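Dehydrogenase (Chromobacterium violaceum, PDB 3Q2I) probably oxidises a UDP-linked N-acetylglucosamine uronic acid with NAD, a step required for making 2,3-diacetamido-2,3-dideoxy-D-mannuronic acid. Local coordinates at residues Gln91-Glu94 against Cys95-Gly99; Thr68-Leu71 against Ala72-Ala76; Val230-Arg233 against Ser234-Gly238; Tyr195-Leu198 against Leu199-Ile203. One frame throughout, in Å; residues are numbered along the deposited sequence.

Read from the N terminus, the order is contact 2, contact 1, contact 4, contact 3. Each joins neighbouring segments, so it closes only a helical or hairpin turn; none nests in or crosses another. Contacts 2 and 1 belong to the NAD-binding Rossmann fold, where helices 67-73 and 88-97 pack together through T68, L71, E94 and C95, the centres of the two contacts about 11 Å apart. Contact 4 closes turns of helix 193-203, and contact 3 the hairpin of strands 225-232 and 237-243; both lie in the C-terminal alpha/beta region and touch through an indole. Contacts 1 and 4, on opposite sides of the chain's centre, have their nearest atoms about 17 Å apart.

Contact 1. Residues Gln91-Glu94 against Cys95-Gly99; sequences QSIE and CSEAG. With NAI (1,4-dihydronicotinamide adenine dinucleotide), chain B.
I93 and E97, one helical turn apart, lie side by side and point the same way: the CG2 methyl of I93 sits 3.5 Å from OE2 of E97. With CG anti to its own carbonyl carbon (chi1 -69°), E97 leans back so that its CG comes 3.2 Å from I93 O, the same oxygen that accepts its backbone N. A long, flexible acid suits this exposed position, because its carbons lie along the turn and its carboxylate ends beside the I93 methyl. On a neighbouring face, the hydroxyls of S92 and S96 are too far apart to bond to each other; a water bridges them, 2.8 Å from S92 OG and donating to S96 OG at 2.9 Å. Small hydroxyls fit here, where helix 112-125 packs close. This is the helix of the beta-alpha-beta unit running from strand 78-81 to strand 101-104 in the Rossmann fold. The side chain of C95 packs on V79 and V102, and E94 OE1 bonds to T68 of helix 67-73. Toward the cofactor, Q91 extends until OE1 lies 3.7 Å from N6A of NAI. The opposite end finishes in a Schellman motif: G99, at positive phi, gives its N to S96 O at 3.0 Å.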
loop_
_atom_site.group_PDB
_atom_site.type_symbol
_atom_site.label_atom_id
_atom_site.label_comp_id
_atom_site.label_asym_id
_atom_site.label_seq_id
_atom_site.Cartn_x
_atom_site.Cartn_y
_atom_site.Cartn_z
ATOM N N GLN A 91 22.495 26.996 13.845
ATOM C CA GLN A 91 22.853 28.286 14.489
ATOM C C GLN A 91 21.951 28.600 15.680
ATOM O O GLN A 91 22.435 29.023 16.750
ATOM C CB GLN A 91 22.926 29.422 13.462
ATOM C CG GLN A 91 23.881 29.106 12.335
ATOM C CD GLN A 91 24.097 30.238 11.352
ATOM O OE1 GLN A 91 25.204 30.370 10.832
ATOM N NE2 GLN A 91 23.103 31.059 11.119
ATOM N N SER A 92 20.637 28.432 15.535
ATOM C CA SER A 92 19.715 28.682 16.648
ATOM C C SER A 92 20.088 27.840 17.861
ATOM O O SER A 92 20.141 28.327 19.008
ATOM C CB SER A 92 18.266 28.361 16.214
ATOM O OG SER A 92 17.354 28.685 17.235
ATOM N N ILE A 93 20.285 26.542 17.649
ATOM C CA ILE A 93 20.627 25.639 18.753
ATOM C C ILE A 93 21.931 26.087 19.456
ATOM O O ILE A 93 21.990 26.117 20.700
ATOM C CB ILE A 93 20.750 24.183 18.206
ATOM C CG1 ILE A 93 19.387 23.633 17.756
ATOM C CG2 ILE A 93 21.367 23.249 19.246
ATOM C CD1 ILE A 93 19.497 22.282 16.894
ATOM N N GLU A 94 22.927 26.497 18.679
ATOM C CA GLU A 94 24.186 27.009 19.267
ATOM C C GLU A 94 23.927 28.272 20.106
ATOM O O GLU A 94 24.405 28.334 21.270
ATOM C CB GLU A 94 25.200 27.315 18.165
ATOM C CG GLU A 94 26.619 27.469 18.754
ATOM C CD GLU A 94 27.666 27.830 17.709
ATOM O OE1 GLU A 94 28.758 28.249 18.154
ATOM O OE2 GLU A 94 27.426 27.783 16.470
ATOM N N CYS A 95 23.163 29.225 19.562
ATOM C CA CYS A 95 22.718 30.417 20.321
ATOM C C CYS A 95 22.009 30.041 21.616
ATOM O O CYS A 95 22.343 30.546 22.698
ATOM C CB CYS A 95 21.828 31.342 19.491
ATOM S SG CYS A 95 22.667 32.082 18.088
ATOM N N SER A 96 21.018 29.151 21.531
ATOM C CA SER A 96 20.295 28.758 22.720
ATOM C C SER A 96 21.216 28.147 23.758
ATOM O O SER A 96 21.123 28.473 24.961
ATOM C CB SER A 96 19.197 27.744 22.418
ATOM O OG SER A 96 18.214 28.306 21.592
ATOM N N GLU A 97 22.087 27.246 23.309
ATOM C CA GLU A 97 22.982 26.559 24.221
ATOM C C GLU A 97 24.024 27.508 24.846
ATOM O O GLU A 97 24.587 27.172 25.876
ATOM C CB GLU A 97 23.658 25.392 23.512
ATOM C CG GLU A 97 22.648 24.288 23.214
ATOM C CD GLU A 97 23.234 23.108 22.489
ATOM O OE1 GLU A 97 24.411 23.147 22.058
ATOM O OE2 GLU A 97 22.476 22.131 22.335
ATOM N N ALA A 98 24.268 28.650 24.217
ATOM C CA ALA A 98 25.172 29.676 24.775
ATOM C C ALA A 98 24.413 30.700 25.601
ATOM O O ALA A 98 24.985 31.707 26.032
ATOM C CB ALA A 98 25.928 30.413 23.657
ATOM N N GLY A 99 23.117 30.509 25.798
ATOM C CA GLY A 99 22.363 31.431 26.641
ATOM C C GLY A 99 21.679 32.635 26.019
ATOM O O GLY A 99 21.302 33.553 26.751
HETATM P PA NAI B . 21.739 36.214 1.236
HETATM O O1A NAI B . 22.413 35.175 0.437
HETATM O O2A NAI B . 21.551 37.672 0.623
HETATM O O5B NAI B . 22.400 36.438 2.653
HETATM C C5B NAI B . 23.407 35.491 2.876
HETATM C C4B NAI B . 24.261 35.976 4.039
HETATM O O4B NAI B . 24.610 34.956 4.992
HETATM C C3B NAI B . 25.495 36.234 3.172
HETATM O O3B NAI B . 26.008 37.554 3.401
HETATM C C2B NAI B . 26.433 35.049 3.459
HETATM O O2B NAI B . 27.817 35.339 3.300
HETATM C C1B NAI B . 26.056 34.835 4.943
HETATM N N9A NAI B . 26.493 33.566 5.478
HETATM C C8A NAI B . 26.380 32.336 4.874
HETATM N N7A NAI B . 26.821 31.428 5.699
HETATM C C5A NAI B . 27.147 31.994 6.910
HETATM C C6A NAI B . 27.676 31.529 8.133
HETATM N N6A NAI B . 27.936 30.195 8.361
HETATM N N1A NAI B . 27.922 32.423 9.105
HETATM C C2A NAI B . 27.689 33.703 8.896
HETATM N N3A NAI B . 27.197 34.218 7.771
HETATM C C4A NAI B . 26.945 33.371 6.751
HETATM O O3 NAI B . 20.284 35.676 1.598
HETATM P PN NAI B . 19.041 36.469 2.065
HETATM O O1N NAI B . 18.099 36.725 0.923
HETATM O O2N NAI B . 19.344 37.690 2.967
HETATM O O5D NAI B . 18.093 35.395 2.839
HETATM C C5D NAI B . 18.544 35.265 4.167
HETATM C C4D NAI B . 17.519 34.534 5.029
HETATM O O4D NAI B . 16.400 35.432 5.110
HETATM C C3D NAI B . 16.912 33.259 4.378
HETATM O O3D NAI B . 16.580 32.381 5.456
HETATM C C2D NAI B . 15.607 33.759 3.746
HETATM O O2D NAI B . 14.595 32.756 3.726
HETATM C C1D NAI B . 15.152 34.897 4.707
HETATM N N1N NAI B . 14.321 35.888 4.060
HETATM C C2N NAI B . 13.182 36.238 4.619
HETATM C C3N NAI B . 12.295 37.135 4.010
HETATM C C7N NAI B . 11.033 37.544 4.667
HETATM O O7N NAI B . 10.037 37.944 4.094
HETATM N N7N NAI B . 10.926 37.482 6.027
HETATM C C4N NAI B . 12.625 37.579 2.714
HETATM C C5N NAI B . 13.879 37.267 2.219
HETATM C C6N NAI B . 14.714 36.412 2.893
HETATM O O HOH W 1 17.399 26.806 19.294
#

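Contact 2. Residues Thr68-Leu71 against Ala72-Ala76; sequences TDML and AQTDA
T68 O takes the amide of A72 at 3.2 Å, the i to i+4 bond of the last turn of helix 67-73 in the NAD-binding Rossmann fold; beyond it the chain leaves through an ST turn at T74. The hydroxyl of T68 bonds to E94 of helix 88-97 and to K126 of a neighbouring subunit. D69 comes next, and its carbonyl is overlaid by the extended side chain of Q73, which turns back along the helix so that CG lies 3.5 Å from D69 O. The amide end continues past it, bringing NE2 to 4.1 Å from D69 CB; two polar side chains suit this solvent-facing strip. M70 follows. Its carbonyl receives two amides: Q73 N at 3.1 Å, from well above the carbonyl plane, and T74 N at 2.9 Å, nearly straight in line with the C=O bond. The long thioether of M70 meanwhile packs against A17, V19 and C45 of the central parallel sheet, as a flexible apolar chain can. L71 packs on F100, leaving the small methyl of A72 on the exposed side. T74 suits the exit because its two branches differ: CG2 lies 3.3 Å from M70 O, whereas OG1, anti to the backbone N (chi1 -168°), bonds to D43 and accepts A76 N at 3.2 Å.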
loop_
_atom_site.group_PDB
_atom_site.type_symbol
_atom_site.label_atom_id
_atom_site.label_comp_id
_atom_site.label_asym_id
_atom_site.label_seq_id
_atom_site.Cartn_x
_atom_site.Cartn_y
_atom_site.Cartn_z
ATOM N N THR A 68 30.545 31.425 16.180
ATOM C CA THR A 68 31.048 30.887 17.431
ATOM C C THR A 68 31.864 31.932 18.200
ATOM O O THR A 68 31.694 32.067 19.410
ATOM C CB THR A 68 31.887 29.623 17.234
ATOM O OG1 THR A 68 31.092 28.585 16.618
ATOM C CG2 THR A 68 32.334 29.102 18.583
ATOM N N ASP A 69 32.681 32.691 17.477
ATOM C CA ASP A 69 33.363 33.853 18.071
ATOM C C ASP A 69 32.418 34.944 18.543
ATOM O O ASP A 69 32.591 35.458 19.651
ATOM C CB ASP A 69 34.291 34.488 17.045
ATOM C CG ASP A 69 35.464 33.618 16.725
ATOM O OD1 ASP A 69 35.691 32.660 17.493
ATOM O OD2 ASP A 69 36.137 33.889 15.709
ATOM N N MET A 70 31.491 35.383 17.694
ATOM C CA MET A 70 30.556 36.419 18.111
ATOM C C MET A 70 29.852 36.003 19.404
ATOM O O MET A 70 29.645 36.854 20.290
ATOM C CB MET A 70 29.581 36.820 16.993
ATOM C CG MET A 70 28.491 37.795 17.395
ATOM S SD MET A 70 27.503 38.524 16.082
ATOM C CE MET A 70 26.446 37.092 15.748
ATOM N N LEU A 71 29.516 34.715 19.546
ATOM C CA LEU A 71 28.749 34.262 20.708
ATOM C C LEU A 71 29.590 34.291 21.967
ATOM O O LEU A 71 29.067 34.543 23.057
ATOM C CB LEU A 71 28.223 32.837 20.507
ATOM C CG LEU A 71 27.096 32.748 19.478
ATOM C CD1 LEU A 71 26.611 31.299 19.405
ATOM C CD2 LEU A 71 25.915 33.701 19.727
ATOM N N ALA A 72 30.878 34.017 21.805
ATOM C CA ALA A 72 31.842 34.158 22.902
ATOM C C ALA A 72 32.025 35.614 23.389
ATOM O O ALA A 72 32.509 35.852 24.498
ATOM C CB ALA A 72 33.189 33.560 22.488
ATOM N N GLN A 73 31.651 36.595 22.578
ATOM C CA GLN A 73 31.951 37.980 22.903
ATOM C C GLN A 73 30.738 38.844 23.232
ATOM O O GLN A 73 30.785 39.696 24.126
ATOM C CB GLN A 73 32.795 38.611 21.799
ATOM C CG GLN A 73 34.116 37.900 21.555
ATOM C CD GLN A 73 34.790 38.433 20.314
ATOM O OE1 GLN A 73 34.686 39.628 20.025
ATOM N NE2 GLN A 73 35.469 37.560 19.567
ATOM N N THR A 74 29.639 38.640 22.518
ATOM C CA THR A 74 28.550 39.594 22.547
ATOM C C THR A 74 27.773 39.503 23.859
ATOM O O THR A 74 27.659 38.435 24.451
ATOM C CB THR A 74 27.624 39.399 21.324
ATOM O OG1 THR A 74 26.718 40.505 21.217
ATOM C CG2 THR A 74 26.823 38.091 21.453
ATOM N N ASP A 75 27.260 40.620 24.343
ATOM C CA ASP A 75 26.271 40.527 25.412
ATOM C C ASP A 75 24.915 40.941 24.861
ATOM O O ASP A 75 24.113 41.629 25.490
ATOM C CB ASP A 75 26.724 41.298 26.662
ATOM C CG ASP A 75 26.854 42.786 26.424
ATOM O OD1 ASP A 75 26.846 43.247 25.265
ATOM O OD2 ASP A 75 26.931 43.522 27.433
ATOM N N ALA A 76 24.653 40.533 23.620
ATOM C CA ALA A 76 23.336 40.805 23.054
ATOM C C ALA A 76 22.302 40.042 23.863
ATOM O O ALA A 76 22.625 39.002 24.437
ATOM C CB ALA A 76 23.288 40.357 21.572
#

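Contact 3. Residues Val230-Arg233 against Ser234-Gly238; sequences VKWR and SGALG
The indole of W232 lays its edge along the partner strand, CE3 lying 3.5 Å from A236 O and CZ3 3.8 Å from G238 N, at the closed end of the beta hairpin formed by strands 225-232 and 237-243. Glycine suits position 238, where the ring edge comes close to the backbone. V230 CG1 covers one face of the same ring, toward its rim, so the tryptophan is bounded both by its own strand and by the next. On the other side of the sheet K231 and L237 form a non-hydrogen-bonded pair. Their side chains cross at a slant, with CD2 of L237 3.8 Å from CG of K231; the lysine methylenes supply the apolar surface, and NZ goes on to a salt bridge with E207. Y212 of a neighbouring subunit packs over both residues.

The backbone sets these positions. V230 and G238 make a hydrogen-bonded antiparallel pair, and W232 N donates almost straight (176°) to A236 O at 2.8 Å. A type I turn from W232 to G235 follows, with a G1 beta bulge: G235 takes the positive phi that a glycine tolerates and returns its N to W232 O at 2.9 Å. Farther out, W232 NE1 bonds to L199 O of helix 193-203, while R233 reaches L350 O through NH1. S234 completes an ST turn: its OG, held between the backbone N and the carbonyl carbon (chi1 68°), accepts A236 N at 3.2 Å.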
loop_
_atom_site.group_PDB
_atom_site.type_symbol
_atom_site.label_atom_id
_atom_site.label_comp_id
_atom_site.label_asym_id
_atom_site.label_seq_id
_atom_site.Cartn_x
_atom_site.Cartn_y
_atom_site.Cartn_z
ATOM N N VAL A 230 -5.922 20.721 -0.017
ATOM C CA VAL A 230 -5.897 20.759 1.432
ATOM C C VAL A 230 -7.278 20.406 2.007
ATOM O O VAL A 230 -8.339 20.885 1.517
ATOM C CB VAL A 230 -5.564 22.196 1.887
ATOM C CG1 VAL A 230 -5.489 22.298 3.456
ATOM C CG2 VAL A 230 -4.245 22.642 1.278
ATOM N N LYS A 231 -7.277 19.598 3.082
ATOM C CA LYS A 231 -8.474 19.266 3.837
ATOM C C LYS A 231 -8.297 19.724 5.261
ATOM O O LYS A 231 -7.322 19.314 5.899
ATOM C CB LYS A 231 -8.851 17.774 3.782
ATOM C CG LYS A 231 -10.070 17.484 4.689
ATOM C CD LYS A 231 -10.396 16.011 4.677
ATOM C CE LYS A 231 -11.509 15.740 5.701
ATOM N NZ LYS A 231 -11.712 14.287 5.930
ATOM N N TRP A 232 -9.197 20.578 5.765
ATOM C CA TRP A 232 -9.137 21.045 7.157
ATOM C C TRP A 232 -9.938 20.112 8.048
ATOM O O TRP A 232 -10.860 19.404 7.589
ATOM C CB TRP A 232 -9.679 22.506 7.214
ATOM C CG TRP A 232 -8.660 23.521 6.879
ATOM C CD1 TRP A 232 -7.839 24.166 7.769
ATOM C CD2 TRP A 232 -8.336 24.067 5.583
ATOM N NE1 TRP A 232 -7.022 25.036 7.112
ATOM C CE2 TRP A 232 -7.284 24.995 5.771
ATOM C CE3 TRP A 232 -8.815 23.858 4.287
ATOM C CZ2 TRP A 232 -6.745 25.734 4.734
ATOM C CZ3 TRP A 232 -8.282 24.592 3.268
ATOM C CH2 TRP A 232 -7.237 25.508 3.482
ATOM N N ARG A 233 -9.558 20.052 9.345
ATOM C CA ARG A 233 -10.268 19.218 10.305
ATOM C C ARG A 233 -11.731 19.637 10.434
ATOM O O ARG A 233 -12.569 18.806 10.762
ATOM C CB ARG A 233 -9.611 19.290 11.679
ATOM C CG ARG A 233 -8.156 18.850 11.682
ATOM C CD ARG A 233 -7.737 18.542 13.130
ATOM N NE ARG A 233 -6.297 18.283 13.143
ATOM C CZ ARG A 233 -5.813 17.101 12.772
ATOM N NH1 ARG A 233 -4.491 16.880 12.819
ATOM N NH2 ARG A 233 -6.657 16.167 12.331
ATOM N N SER A 234 -12.040 20.891 10.106
ATOM C CA SER A 234 -13.450 21.338 10.076
ATOM C C SER A 234 -14.257 20.781 8.902
ATOM O O SER A 234 -15.493 20.937 8.881
ATOM C CB SER A 234 -13.494 22.853 9.959
ATOM O OG SER A 234 -13.006 23.256 8.681
ATOM N N GLY A 235 -13.589 20.157 7.929
ATOM C CA GLY A 235 -14.239 19.651 6.706
ATOM C C GLY A 235 -13.961 20.600 5.549
ATOM O O GLY A 235 -14.195 20.210 4.391
ATOM N N ALA A 236 -13.550 21.827 5.839
ATOM C CA ALA A 236 -13.291 22.807 4.726
ATOM C C ALA A 236 -12.274 22.225 3.745
ATOM O O ALA A 236 -11.341 21.506 4.190
ATOM C CB ALA A 236 -12.790 24.130 5.262
ATOM N N LEU A 237 -12.418 22.531 2.453
ATOM C CA LEU A 237 -11.450 22.070 1.450
ATOM C C LEU A 237 -10.850 23.239 0.721
ATOM O O LEU A 237 -11.412 24.342 0.695
ATOM C CB LEU A 237 -12.116 21.172 0.413
ATOM C CG LEU A 237 -12.811 19.970 1.047
ATOM C CD1 LEU A 237 -13.499 19.186 -0.064
ATOM C CD2 LEU A 237 -11.752 19.062 1.694
ATOM N N GLY A 238 -9.696 23.041 0.101
ATOM C CA GLY A 238 -9.134 24.144 -0.660
ATOM C C GLY A 238 -7.906 23.735 -1.435
ATOM O O GLY A 238 -7.455 22.591 -1.359
#

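Contact 4. Residues Tyr195-Leu198 against Leu199-Ile203; sequences YVDL and LDWLI
L198 sets its CD2 methyl against the edge of the W201 indole, near the ring plane and 3.7 Å from CE3. The indole reaches it because CG of W201 is anti to the backbone N (chi1 175°), which folds the ring back along helix 193-203. L202 packs on the ring too: its CD2 lies over one face, while CD1 is 4.1 Å from CB of L198. Branched leucines suit both places, since each offers one methyl to the ring and still packs on helix 139-149. Beneath them the helix widens. L198 O accepts L202 N at 2.9 Å, from out of the carbonyl plane, and also I203 N in a weak bond at 3.5 Å, as in a pi-type turn. Two residues earlier a water lies 2.8 Å from V196 O and accepts D200 N at 3.0 Å, standing in for the direct i to i+4 bond. At the other end Y195 touches the bound UDP-sugar. R136 and K145 make cation-pi contacts with W201, and D197 forms salt bridges to K133 and R136. The guanidinium of R136 therefore answers to both a carboxylate and an aromatic ring, which probably restricts its orientation.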
loop_
_atom_site.group_PDB
_atom_site.type_symbol
_atom_site.label_atom_id
_atom_site.label_comp_id
_atom_site.label_asym_id
_atom_site.label_seq_id
_atom_site.Cartn_x
_atom_site.Cartn_y
_atom_site.Cartn_z
ATOM N N TYR A 195 2.323 32.774 2.454
ATOM C CA TYR A 195 0.985 32.377 2.046
ATOM C C TYR A 195 0.659 30.985 2.584
ATOM O O TYR A 195 -0.469 30.749 3.012
ATOM C CB TYR A 195 0.846 32.430 0.516
ATOM C CG TYR A 195 0.983 33.835 -0.039
ATOM C CD1 TYR A 195 -0.124 34.564 -0.474
ATOM C CD2 TYR A 195 2.238 34.410 -0.166
ATOM C CE1 TYR A 195 0.026 35.850 -0.965
ATOM C CE2 TYR A 195 2.390 35.725 -0.647
ATOM C CZ TYR A 195 1.265 36.421 -1.031
ATOM O OH TYR A 195 1.411 37.747 -1.470
ATOM N N VAL A 196 1.644 30.086 2.606
ATOM C CA VAL A 196 1.461 28.805 3.299
ATOM C C VAL A 196 1.041 29.079 4.735
ATOM O O VAL A 196 0.181 28.385 5.311
ATOM C CB VAL A 196 2.747 27.890 3.270
ATOM C CG1 VAL A 196 2.487 26.638 4.130
ATOM C CG2 VAL A 196 3.058 27.555 1.806
ATOM N N ASP A 197 1.671 30.114 5.319
ATOM C CA ASP A 197 1.372 30.474 6.694
ATOM C C ASP A 197 -0.114 30.725 6.902
ATOM O O ASP A 197 -0.623 30.517 7.999
ATOM C CB ASP A 197 2.155 31.736 7.060
ATOM C CG ASP A 197 1.993 32.148 8.492
ATOM O OD1 ASP A 197 2.225 31.319 9.380
ATOM O OD2 ASP A 197 1.673 33.343 8.720
ATOM N N LEU A 198 -0.803 31.258 5.892
ATOM C CA LEU A 198 -2.211 31.600 6.105
ATOM C C LEU A 198 -3.108 30.386 6.334
ATOM O O LEU A 198 -4.242 30.498 6.777
ATOM C CB LEU A 198 -2.771 32.359 4.872
ATOM C CG LEU A 198 -1.919 33.606 4.487
ATOM C CD1 LEU A 198 -2.404 34.190 3.210
ATOM C CD2 LEU A 198 -1.867 34.612 5.660
ATOM N N LEU A 199 -2.654 29.227 5.842
ATOM C CA LEU A 199 -3.523 28.059 5.889
ATOM C C LEU A 199 -3.923 27.664 7.304
ATOM O O LEU A 199 -5.107 27.454 7.564
ATOM C CB LEU A 199 -2.877 26.918 5.085
ATOM C CG LEU A 199 -2.566 27.173 3.614
ATOM C CD1 LEU A 199 -1.835 26.009 2.908
ATOM C CD2 LEU A 199 -3.881 27.476 2.897
ATOM N N ASP A 200 -2.970 27.489 8.205
ATOM C CA ASP A 200 -3.290 27.228 9.587
ATOM C C ASP A 200 -3.687 28.529 10.338
ATOM O O ASP A 200 -4.659 28.507 11.098
ATOM C CB ASP A 200 -2.069 26.591 10.285
ATOM C CG ASP A 200 -2.351 26.253 11.743
ATOM O OD1 ASP A 200 -2.238 27.164 12.607
ATOM O OD2 ASP A 200 -2.834 25.153 12.054
ATOM N N TRP A 201 -3.007 29.647 10.053
ATOM C CA TRP A 201 -3.194 30.869 10.884
ATOM C C TRP A 201 -4.581 31.438 10.627
ATOM O O TRP A 201 -5.270 31.792 11.590
ATOM C CB TRP A 201 -2.145 31.896 10.483
ATOM C CG TRP A 201 -2.333 33.204 11.198
ATOM C CD1 TRP A 201 -2.348 33.401 12.551
ATOM C CD2 TRP A 201 -2.431 34.505 10.584
ATOM N NE1 TRP A 201 -2.536 34.750 12.809
ATOM C CE2 TRP A 201 -2.584 35.441 11.627
ATOM C CE3 TRP A 201 -2.430 34.962 9.267
ATOM C CZ2 TRP A 201 -2.730 36.819 11.385
ATOM C CZ3 TRP A 201 -2.562 36.322 9.028
ATOM C CH2 TRP A 201 -2.710 37.230 10.086
ATOM N N LEU A 202 -5.031 31.495 9.370
ATOM C CA LEU A 202 -6.370 32.058 9.136
ATOM C C LEU A 202 -7.410 30.977 9.204
ATOM O O LEU A 202 -8.458 31.202 9.790
ATOM C CB LEU A 202 -6.534 32.766 7.803
ATOM C CG LEU A 202 -5.676 34.019 7.616
ATOM C CD1 LEU A 202 -5.913 34.567 6.221
ATOM C CD2 LEU A 202 -6.161 35.048 8.677
ATOM N N ILE A 203 -7.194 29.835 8.537
ATOM C CA ILE A 203 -8.316 28.924 8.383
ATOM C C ILE A 203 -8.461 27.888 9.491
ATOM O O ILE A 203 -9.567 27.478 9.819
ATOM C CB ILE A 203 -8.351 28.230 6.963
ATOM C CG1 ILE A 203 -7.987 29.226 5.869
ATOM C CG2 ILE A 203 -9.557 27.298 6.733
ATOM C CD1 ILE A 203 -9.002 30.350 5.630
HETATM O O HOH W 2 -0.029 27.415 7.907
#